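Local coordinates for protein aldehyde Dehydrogenase (Burkholderia cenocepacia, PDB 4O6R) that probably oxidises aldehydes to carboxylic acids with NAD(P)+ as cofactor, as a member of the aldehyde dehydrogenase family, and binds AMP in its nucleotide pocket, at residues N262-A273 / G421-R429; W279-I290 / M441-V450. All coordinates share one frame; numbering follows the deposited sequence.

Contact 1. Residues N262-A273 / G421-R429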
loop_
_atom_site.group_PDB
_atom_site.type_symbol
_atom_site.label_atom_id
_atom_site.label_comp_id
_atom_site.label_asym_id
_atom_site.label_seq_id
_atom_site.Cartn_x
_atom_site.Cartn_y
_atom_site.Cartn_z
ATOM N N ASN A 262 21.944 23.003 8.902
ATOM C CA ASN A 262 21.584 23.615 7.614
ATOM C C ASN A 262 22.898 23.841 6.891
ATOM O O ASN A 262 23.622 24.766 7.235
ATOM C CB ASN A 262 20.838 24.911 7.887
ATOM C CG ASN A 262 20.359 25.595 6.621
ATOM O OD1 ASN A 262 20.352 25.001 5.547
ATOM N ND2 ASN A 262 19.939 26.853 6.754
ATOM N N ILE A 263 23.260 22.926 5.983
ATOM C CA ILE A 263 24.602 22.833 5.441
ATOM C C ILE A 263 24.644 23.522 4.076
ATOM O O ILE A 263 23.831 23.231 3.205
ATOM C CB ILE A 263 25.031 21.352 5.257
ATOM C CG1 ILE A 263 24.826 20.544 6.534
ATOM C CG2 ILE A 263 26.479 21.255 4.802
ATOM C CD1 ILE A 263 24.897 19.035 6.353
ATOM N N VAL A 264 25.589 24.436 3.895
ATOM C CA VAL A 264 25.738 25.140 2.645
ATOM C C VAL A 264 27.071 24.758 2.011
ATOM O O VAL A 264 28.163 25.094 2.504
ATOM C CB VAL A 264 25.623 26.662 2.849
ATOM C CG1 VAL A 264 25.726 27.421 1.537
ATOM C CG2 VAL A 264 24.321 26.978 3.568
ATOM N N PHE A 265 26.970 24.077 0.883
ATOM C CA PHE A 265 28.126 23.680 0.116
ATOM C C PHE A 265 28.619 24.798 -0.807
ATOM O O PHE A 265 27.927 25.789 -1.057
ATOM C CB PHE A 265 27.828 22.402 -0.664
ATOM C CG PHE A 265 27.799 21.184 0.192
ATOM C CD1 PHE A 265 28.969 20.494 0.478
ATOM C CD2 PHE A 265 26.611 20.746 0.755
ATOM C CE1 PHE A 265 28.941 19.379 1.310
ATOM C CE2 PHE A 265 26.569 19.628 1.566
ATOM C CZ PHE A 265 27.740 18.942 1.858
ATOM N N ASP A 266 29.831 24.634 -1.323
ATOM C CA ASP A 266 30.456 25.733 -2.076
ATOM C C ASP A 266 29.840 25.923 -3.459
ATOM O O ASP A 266 30.083 26.943 -4.107
ATOM C CB ASP A 266 32.001 25.636 -2.109
ATOM C CG ASP A 266 32.517 24.488 -2.907
ATOM O OD1 ASP A 266 31.840 23.472 -3.065
ATOM O OD2 ASP A 266 33.631 24.610 -3.422
ATOM N N ASP A 267 29.011 24.978 -3.887
ATOM C CA ASP A 267 28.321 25.115 -5.154
ATOM C C ASP A 267 26.823 25.524 -4.966
ATOM O O ASP A 267 26.031 25.460 -5.897
ATOM C CB ASP A 267 28.457 23.812 -5.934
ATOM C CG ASP A 267 27.573 22.722 -5.379
ATOM O OD1 ASP A 267 27.318 22.753 -4.153
ATOM O OD2 ASP A 267 27.100 21.875 -6.162
ATOM N N ALA A 268 26.438 25.925 -3.752
ATOM C CA ALA A 268 25.068 26.331 -3.480
ATOM C C ALA A 268 24.739 27.644 -4.224
ATOM O O ALA A 268 25.629 28.457 -4.505
ATOM C CB ALA A 268 24.878 26.532 -1.992
ATOM N N ASN A 269 23.464 27.835 -4.540
ATOM C CA ASN A 269 22.951 29.152 -4.933
ATOM C C ASN A 269 22.902 29.991 -3.653
ATOM O O ASN A 269 22.061 29.767 -2.785
ATOM C CB ASN A 269 21.562 29.008 -5.540
ATOM C CG ASN A 269 20.991 30.330 -6.023
ATOM O OD1 ASN A 269 21.041 31.337 -5.346
ATOM N ND2 ASN A 269 20.432 30.314 -7.215
ATOM N N LEU A 270 23.858 30.903 -3.510
ATOM C CA LEU A 270 23.968 31.678 -2.271
ATOM C C LEU A 270 22.760 32.570 -2.043
ATOM O O LEU A 270 22.303 32.672 -0.928
ATOM C CB LEU A 270 25.253 32.499 -2.254
ATOM C CG LEU A 270 26.550 31.697 -2.325
ATOM C CD1 LEU A 270 27.773 32.623 -2.258
ATOM C CD2 LEU A 270 26.602 30.672 -1.214
ATOM N N ASP A 271 22.188 33.172 -3.082
ATOM C CA ASP A 271 20.974 33.957 -2.861
ATOM C C ASP A 271 19.853 33.119 -2.219
ATOM O O ASP A 271 19.269 33.497 -1.219
ATOM C CB ASP A 271 20.467 34.530 -4.164
ATOM C CG ASP A 271 19.198 35.321 -3.974
ATOM O OD1 ASP A 271 19.206 36.305 -3.216
ATOM O OD2 ASP A 271 18.160 34.941 -4.563
ATOM N N ALA A 272 19.585 31.964 -2.805
ATOM C CA ALA A 272 18.586 31.037 -2.257
ATOM C C ALA A 272 18.941 30.575 -0.856
ATOM O O ALA A 272 18.076 30.551 0.004
ATOM C CB ALA A 272 18.407 29.836 -3.187
ATOM N N ALA A 273 20.206 30.252 -0.611
ATOM C CA ALA A 273 20.619 29.692 0.659
ATOM C C ALA A 273 20.646 30.714 1.787
ATOM O O ALA A 273 20.342 30.396 2.920
ATOM C CB ALA A 273 21.976 28.985 0.516
ATOM N N GLY A 421 19.069 19.774 6.621
ATOM C CA GLY A 421 19.017 20.124 5.227
ATOM C C GLY A 421 20.328 20.638 4.713
ATOM O O GLY A 421 21.290 20.823 5.471
ATOM N N LEU A 422 20.386 20.783 3.396
ATOM C CA LEU A 422 21.615 21.175 2.757
ATOM C C LEU A 422 21.330 21.888 1.467
ATOM O O LEU A 422 20.274 21.700 0.846
ATOM C CB LEU A 422 22.518 19.952 2.536
ATOM C CG LEU A 422 21.834 18.912 1.658
ATOM C CD1 LEU A 422 22.451 18.963 0.296
ATOM C CD2 LEU A 422 21.942 17.522 2.220
ATOM N N TRP A 423 22.314 22.655 1.032
ATOM C CA TRP A 423 22.200 23.415 -0.203
ATOM C C TRP A 423 23.390 23.095 -1.081
ATOM O O TRP A 423 24.527 23.348 -0.707
ATOM C CB TRP A 423 22.148 24.923 0.112
ATOM C CG TRP A 423 21.049 25.248 1.032
ATOM C CD1 TRP A 423 20.973 24.971 2.371
ATOM C CD2 TRP A 423 19.843 25.919 0.690
ATOM N NE1 TRP A 423 19.781 25.413 2.872
ATOM C CE2 TRP A 423 19.073 26.011 1.863
ATOM C CE3 TRP A 423 19.336 26.450 -0.504
ATOM C CZ2 TRP A 423 17.808 26.609 1.882
ATOM C CZ3 TRP A 423 18.064 27.044 -0.493
ATOM C CH2 TRP A 423 17.319 27.116 0.695
ATOM N N THR A 424 23.117 22.547 -2.256
ATOM C CA THR A 424 24.148 22.208 -3.204
ATOM C C THR A 424 23.445 22.031 -4.522
ATOM O O THR A 424 22.222 21.863 -4.541
ATOM C CB THR A 424 24.838 20.882 -2.805
ATOM O OG1 THR A 424 25.942 20.610 -3.671
ATOM C CG2 THR A 424 23.852 19.682 -2.823
ATOM N N ASN A 425 24.205 22.029 -5.613
ATOM C CA ASN A 425 23.655 21.678 -6.897
ATOM C C ASN A 425 24.220 20.418 -7.508
ATOM O O ASN A 425 23.946 20.107 -8.674
ATOM C CB ASN A 425 23.754 22.876 -7.810
ATOM C CG ASN A 425 22.790 23.948 -7.366
ATOM O OD1 ASN A 425 21.571 23.787 -7.467
ATOM N ND2 ASN A 425 23.317 24.956 -6.705
ATOM N N ASP A 426 25.002 19.685 -6.722
ATOM C CA ASP A 426 25.550 18.418 -7.168
ATOM C C ASP A 426 24.545 17.323 -6.856
ATOM O O ASP A 426 24.199 17.101 -5.701
ATOM C CB ASP A 426 26.842 18.075 -6.457
ATOM C CG ASP A 426 27.490 16.840 -7.027
ATOM O OD1 ASP A 426 27.975 16.892 -8.212
ATOM O OD2 ASP A 426 27.443 15.798 -6.352
ATOM N N LEU A 427 24.100 16.671 -7.918
ATOM C CA LEU A 427 23.152 15.580 -7.877
ATOM C C LEU A 427 23.521 14.474 -6.893
ATOM O O LEU A 427 22.733 14.184 -6.000
ATOM C CB LEU A 427 23.038 14.982 -9.280
ATOM C CG LEU A 427 22.148 13.739 -9.449
ATOM C CD1 LEU A 427 20.704 13.995 -9.040
ATOM C CD2 LEU A 427 22.176 13.267 -10.858
ATOM N N SER A 428 24.692 13.850 -7.079
ATOM C CA SER A 428 25.083 12.713 -6.222
ATOM C C SER A 428 25.192 13.127 -4.752
ATOM O O SER A 428 24.685 12.453 -3.867
ATOM C CB SER A 428 26.395 12.088 -6.687
ATOM O OG SER A 428 26.252 11.567 -8.002
ATOM N N ARG A 429 25.830 14.260 -4.504
ATOM C CA ARG A 429 26.035 14.728 -3.133
ATOM C C ARG A 429 24.696 14.908 -2.435
ATOM O O ARG A 429 24.554 14.499 -1.297
ATOM C CB ARG A 429 26.791 16.050 -3.099
ATOM C CG ARG A 429 26.876 16.676 -1.697
ATOM C CD ARG A 429 27.415 18.083 -1.797
ATOM N NE ARG A 429 28.844 18.104 -2.009
ATOM C CZ ARG A 429 29.526 19.001 -2.707
ATOM N NH1 ARG A 429 28.940 19.977 -3.386
ATOM N NH2 ARG A 429 30.838 18.894 -2.740
HETATM O O HOH W 1 30.829 21.556 -4.593
HETATM O O HOH W 2 21.514 25.794 -3.846
#

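Contact 2. Residues W279-I290 / M441-V450. With NO3 (nitrate ion), chain F; NO3 (nitrate ion), chain N.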
loop_
_atom_site.group_PDB
_atom_site.type_symbol
_atom_site.label_atom_id
_atom_site.label_comp_id
_atom_site.label_asym_id
_atom_site.label_seq_id
_atom_site.Cartn_x
_atom_site.Cartn_y
_atom_site.Cartn_z
ATOM N N TRP A 279 14.979 32.277 6.865
ATOM C CA TRP A 279 13.723 31.600 7.108
ATOM C C TRP A 279 13.883 30.483 8.140
ATOM O O TRP A 279 13.077 30.356 9.063
ATOM C CB TRP A 279 13.171 31.051 5.778
ATOM C CG TRP A 279 12.260 29.892 5.871
ATOM C CD1 TRP A 279 12.557 28.582 5.581
ATOM C CD2 TRP A 279 10.881 29.914 6.248
ATOM N NE1 TRP A 279 11.452 27.804 5.765
ATOM C CE2 TRP A 279 10.414 28.588 6.192
ATOM C CE3 TRP A 279 9.998 30.933 6.643
ATOM C CZ2 TRP A 279 9.100 28.240 6.516
ATOM C CZ3 TRP A 279 8.688 30.597 6.966
ATOM C CH2 TRP A 279 8.246 29.265 6.903
ATOM N N ALA A 280 14.916 29.656 7.971
ATOM C CA ALA A 280 15.027 28.442 8.742
ATOM C C ALA A 280 15.199 28.694 10.228
ATOM O O ALA A 280 14.744 27.866 11.045
ATOM C CB ALA A 280 16.181 27.587 8.223
ATOM N N ILE A 281 15.865 29.789 10.593
ATOM C CA ILE A 281 16.099 30.070 12.011
ATOM C C ILE A 281 15.292 31.243 12.546
ATOM O O ILE A 281 14.927 31.214 13.716
ATOM C CB ILE A 281 17.586 30.238 12.339
ATOM C CG1 ILE A 281 17.864 30.293 13.863
ATOM C CG2 ILE A 281 18.152 31.487 11.675
ATOM C CD1 ILE A 281 17.361 29.092 14.655
ATOM N N PHE A 282 14.979 32.247 11.732
ATOM C CA PHE A 282 14.295 33.435 12.268
ATOM C C PHE A 282 12.787 33.391 12.200
ATOM O O PHE A 282 12.135 34.054 13.017
ATOM C CB PHE A 282 14.888 34.728 11.684
ATOM C CG PHE A 282 16.371 34.846 11.940
ATOM C CD1 PHE A 282 16.885 34.632 13.223
ATOM C CD2 PHE A 282 17.256 35.112 10.925
ATOM C CE1 PHE A 282 18.237 34.689 13.471
ATOM C CE2 PHE A 282 18.607 35.178 11.174
ATOM C CZ PHE A 282 19.108 34.965 12.439
ATOM N N HIS A 283 12.223 32.595 11.291
ATOM C CA HIS A 283 10.779 32.428 11.294
ATOM C C HIS A 283 10.363 31.859 12.631
ATOM O O HIS A 283 11.043 31.001 13.185
ATOM C CB HIS A 283 10.268 31.534 10.172
ATOM C CG HIS A 283 8.841 31.121 10.349
ATOM N ND1 HIS A 283 8.481 29.848 10.701
ATOM C CD2 HIS A 283 7.686 31.831 10.289
ATOM C CE1 HIS A 283 7.164 29.761 10.801
ATOM N NE2 HIS A 283 6.661 30.961 10.580
ATOM N N ASN A 284 9.257 32.376 13.143
ATOM C CA ASN A 284 8.670 31.967 14.424
ATOM C C ASN A 284 9.603 32.269 15.581
ATOM O O ASN A 284 9.542 31.635 16.645
ATOM C CB ASN A 284 8.238 30.495 14.447
ATOM C CG ASN A 284 6.921 30.307 15.179
ATOM O OD1 ASN A 284 5.948 30.997 14.859
ATOM N ND2 ASN A 284 6.874 29.401 16.175
ATOM N N GLN A 285 10.476 33.249 15.360
ATOM C CA GLN A 285 11.427 33.647 16.369
ATOM C C GLN A 285 12.357 32.480 16.762
ATOM O O GLN A 285 12.835 32.384 17.892
ATOM C CB GLN A 285 10.678 34.195 17.584
ATOM C CG GLN A 285 9.859 35.468 17.354
ATOM C CD GLN A 285 8.691 35.349 16.384
ATOM O OE1 GLN A 285 8.702 35.970 15.311
ATOM N NE2 GLN A 285 7.682 34.534 16.740
ATOM N N GLY A 286 12.607 31.580 15.828
ATOM C CA GLY A 286 13.382 30.381 16.139
ATOM C C GLY A 286 12.740 29.351 17.044
ATOM O O GLY A 286 13.396 28.359 17.430
ATOM N N GLN A 287 11.451 29.521 17.335
ATOM C CA GLN A 287 10.744 28.654 18.255
ATOM C C GLN A 287 10.078 27.537 17.448
ATOM O O GLN A 287 8.856 27.503 17.232
ATOM C CB GLN A 287 9.721 29.460 19.061
ATOM C CG GLN A 287 10.336 30.588 19.869
ATOM C CD GLN A 287 9.298 31.597 20.383
ATOM O OE1 GLN A 287 9.298 31.965 21.555
ATOM N NE2 GLN A 287 8.416 32.028 19.507
ATOM N N ALA A 288 10.943 26.662 16.938
ATOM C CA ALA A 288 10.550 25.597 16.058
ATOM C C ALA A 288 11.522 24.468 16.304
ATOM O O ALA A 288 12.723 24.656 16.243
ATOM C CB ALA A 288 10.606 26.045 14.593
ATOM N N CYS A 289 11.011 23.281 16.584
ATOM C CA CYS A 289 11.900 22.180 16.877
ATOM C C CYS A 289 12.704 21.776 15.631
ATOM O O CYS A 289 13.742 21.138 15.766
ATOM C CB CYS A 289 11.127 21.004 17.476
ATOM S SG CYS A 289 10.190 21.414 18.981
ATOM N N ILE A 290 12.245 22.170 14.434
ATOM C CA ILE A 290 13.021 21.956 13.198
ATOM C C ILE A 290 13.819 23.147 12.699
ATOM O O ILE A 290 14.282 23.149 11.543
ATOM C CB ILE A 290 12.113 21.490 12.033
ATOM C CG1 ILE A 290 10.901 22.416 11.860
ATOM C CG2 ILE A 290 11.718 20.047 12.296
ATOM C CD1 ILE A 290 10.139 22.197 10.544
ATOM N N MET A 441 13.917 13.917 8.630
ATOM C CA MET A 441 13.598 14.782 7.507
ATOM C C MET A 441 14.857 15.496 7.019
ATOM O O MET A 441 15.656 15.957 7.831
ATOM C CB MET A 441 12.556 15.805 7.942
ATOM C CG MET A 441 11.278 15.177 8.479
ATOM S SD MET A 441 10.245 16.380 9.315
ATOM C CE MET A 441 11.111 16.525 10.868
ATOM N N CYS A 442 15.011 15.579 5.701
ATOM C CA CYS A 442 16.144 16.275 5.099
ATOM C C CYS A 442 15.648 17.111 3.923
ATOM O O CYS A 442 15.051 16.587 2.995
ATOM C CB CYS A 442 17.217 15.293 4.627
ATOM S SG CYS A 442 18.685 16.142 4.018
ATOM N N TRP A 443 15.899 18.412 3.982
ATOM C CA TRP A 443 15.461 19.364 2.974
ATOM C C TRP A 443 16.643 19.774 2.134
ATOM O O TRP A 443 17.659 20.251 2.669
ATOM C CB TRP A 443 14.835 20.619 3.646
ATOM C CG TRP A 443 13.588 20.326 4.426
ATOM C CD1 TRP A 443 12.373 19.984 3.904
ATOM C CD2 TRP A 443 13.429 20.286 5.860
ATOM N NE1 TRP A 443 11.475 19.754 4.914
ATOM C CE2 TRP A 443 12.089 19.929 6.118
ATOM C CE3 TRP A 443 14.270 20.544 6.940
ATOM C CZ2 TRP A 443 11.576 19.807 7.413
ATOM C CZ3 TRP A 443 13.771 20.413 8.222
ATOM C CH2 TRP A 443 12.428 20.048 8.442
ATOM N N ILE A 444 16.516 19.603 0.814
ATOM C CA ILE A 444 17.585 19.944 -0.121
ATOM C C ILE A 444 17.170 21.172 -0.920
ATOM O O ILE A 444 16.147 21.144 -1.613
ATOM C CB ILE A 444 17.924 18.798 -1.074
ATOM C CG1 ILE A 444 18.314 17.569 -0.267
ATOM C CG2 ILE A 444 19.065 19.220 -1.988
ATOM C CD1 ILE A 444 18.240 16.269 -1.040
ATOM N N ASN A 445 17.978 22.225 -0.816
ATOM C CA ASN A 445 17.705 23.516 -1.457
ATOM C C ASN A 445 16.393 24.176 -1.011
ATOM O O ASN A 445 15.745 24.929 -1.767
ATOM C CB ASN A 445 17.839 23.388 -2.985
ATOM C CG ASN A 445 19.296 23.203 -3.420
ATOM O OD1 ASN A 445 20.230 23.535 -2.686
ATOM N ND2 ASN A 445 19.494 22.647 -4.608
ATOM N N CYS A 446 16.029 23.901 0.240
ATOM C CA CYS A 446 14.830 24.436 0.884
ATOM C C CYS A 446 15.005 24.101 2.357
ATOM O O CYS A 446 15.992 23.480 2.744
ATOM C CB CYS A 446 13.549 23.836 0.302
ATOM S SG CYS A 446 13.387 22.021 0.409
ATOM N N TYR A 447 14.092 24.558 3.188
ATOM C CA TYR A 447 14.118 24.203 4.608
ATOM C C TYR A 447 12.730 24.338 5.203
ATOM O O TYR A 447 11.948 25.183 4.794
ATOM C CB TYR A 447 15.123 25.047 5.394
ATOM C CG TYR A 447 15.880 24.268 6.457
ATOM C CD1 TYR A 447 17.049 23.583 6.146
ATOM C CD2 TYR A 447 15.443 24.239 7.769
ATOM C CE1 TYR A 447 17.759 22.872 7.122
ATOM C CE2 TYR A 447 16.138 23.546 8.755
ATOM C CZ TYR A 447 17.285 22.854 8.433
ATOM O OH TYR A 447 17.966 22.205 9.424
ATOM N N LYS A 448 12.449 23.505 6.195
ATOM C CA LYS A 448 11.171 23.500 6.893
ATOM C C LYS A 448 9.970 23.355 5.955
ATOM O O LYS A 448 8.954 24.025 6.136
ATOM C CB LYS A 448 10.987 24.741 7.773
ATOM C CG LYS A 448 12.108 25.026 8.726
ATOM C CD LYS A 448 11.687 25.783 9.984
ATOM C CE LYS A 448 11.018 27.113 9.698
ATOM N NZ LYS A 448 10.320 27.550 10.953
ATOM N N ARG A 449 10.081 22.531 4.918
ATOM C CA ARG A 449 8.907 22.227 4.143
ATOM C C ARG A 449 8.112 21.163 4.902
ATOM O O ARG A 449 8.638 20.102 5.219
ATOM C CB ARG A 449 9.226 21.732 2.731
ATOM C CG ARG A 449 10.171 22.636 1.937
ATOM C CD ARG A 449 9.591 24.024 1.777
ATOM N NE ARG A 449 8.333 24.012 1.066
ATOM C CZ ARG A 449 7.716 25.106 0.607
ATOM N NH1 ARG A 449 8.233 26.312 0.809
ATOM N NH2 ARG A 449 6.564 24.998 -0.059
ATOM N N VAL A 450 6.858 21.510 5.167
ATOM C CA VAL A 450 5.922 20.606 5.852
ATOM C C VAL A 450 4.641 20.496 5.026
ATOM O O VAL A 450 4.143 21.489 4.449
ATOM C CB VAL A 450 5.658 21.022 7.319
ATOM C CG1 VAL A 450 6.928 20.942 8.142
ATOM C CG2 VAL A 450 5.087 22.421 7.407
HETATM N N NO3 F . 7.703 25.284 11.016
HETATM O O1 NO3 F . 6.914 24.335 11.037
HETATM O O2 NO3 F . 7.495 26.381 10.199
HETATM O O3 NO3 F . 8.828 25.296 11.834
HETATM N N NO3 N . 5.638 21.749 0.374
HETATM O O1 NO3 N . 6.552 21.986 -0.401
HETATM O O2 NO3 N . 4.542 21.008 -0.073
HETATM O O3 NO3 N . 5.732 22.230 1.681
HETATM O O HOH W 3 12.479 28.607 12.735
HETATM O O HOH W 4 15.876 21.011 11.119
#

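Contact 1. Residues N262-A273 / G421-R429
The guanidinium of Arg429 lies flat on the ring of Phe265, planes 5° and centres 4.3 Å apart. Its CD sits over mid-ring, 3.5 Å from the centroid, while the bend at chi3 (-77°) lays the planar end out over the rim near CD1. In the guanidinium plane NH1 donates to Thr424 OG1 and to water 1, which links it to Asp266, fixing the rotation of that end; NE makes a salt bridge with Asp404.

Asp267 comes in at the edge of the guanidinium with its carboxylate nearly upright to it; OD1 forms a salt bridge with Arg429 NH1 at 3.3 Å and takes the Thr424 hydroxyl on its syn lone pair, OG1 to OD1 2.6 Å. Asp267 OD2 accepts the backbone N of Asn425 from above the carboxylate plane, and Asn425 ND2 returns a bond to Asp267 O at 2.9 Å.

On the sheet face that carries Asn262, Val264 and Trp423, Trp423 offers its NE1 edge to a lone pair of Asn262 OD1, 2.8 Å away. Asn262 stretches to it with CG opposite the backbone N (chi1 -177°). Ala273 CA covers one indole face, 3.8 Å from the centroid of the six-membered ring.

Strands 261-264 and 421-423, adjacent and parallel in a mixed sheet, each lead through a short loop into a helix, N-capped by Asn269 and Asp426 respectively, with Ile263 bonding to both Gly421 O and Trp423 N. Strand 294-298 flanks 261-264 on its other edge, Met433 of helix 427-436 packs on Ile263, Phe265 and Leu422, and Phe305 of helix 302-315 touches Val264 and Ala273.

Contact 2. Residues W279-I290 / M441-V450
Trp279 turns its indole toward the loop after strand 441-444, and its NE1 gives a hydrogen bond to Tyr447 O at 2.8 Å, meeting that oxygen from above the carbonyl plane. Lys448 runs across one face of the same indole: CE is 4.2 Å from the centroid of the five-membered ring, and NZ makes a longer cation-pi contact with the six-membered ring.

One residue on, Ala280 CB rests against Tyr447 CD2 at 3.5 Å. His283 presents ND1 to Lys448 NZ, 3.0 Å away and 3° out of the imidazole plane, consistent with ND1 acting as acceptor; Trp279 CZ3 and Asn284 CB hold the ring between them. The buried ammonium also meets water 3, which donates to Ala280 O and His283 O, and a nitrate, probably from the crystallisation liquor, whose O3 lies 2.8 Å from NZ.

Ala288 CB closes on that nitrate. Next comes Cys289, in the family's cysteine signature and probably the catalytic thiol, as in relatives. Finally both branches of Ile290 rest on Trp443 CH2, CD1 at 3.8 Å, and CG2 goes on to Met441 CE. Ile290 O faces the Tyr447 edge, and water 4 joins it to the hydroxyl, which also bonds to Ala261 O.

Around this, helix 102-123 packs Leu108 on Trp279 and His283, strand 421-423 flanks strand 441-444, and a strand of the fourth subunit continues the sheet from 441-444.

Overall arrangement
Helix 270-282 takes part in both contacts: its first turn packs in contact 1, its last in contact 2. Their second segments lie on neighbouring strands of one sheet, 421-423 and 441-444, joined through helix 427-436, and the two contacts touch where Asn445 ND2 probably bonds to Thr424 O. Contact 1 is partly buried and far from the chain centre; there parallel strand pairing combines with a network of carboxylates, an arginine and a hydroxyl. Contact 2 is buried, nearer the centre, joining the helix end and the loop after it to strand 441-444 and its following loop, mostly through side chains, with a lysine among aromatic rings. Both also touch the second subunit; the fourth lies against contact 2.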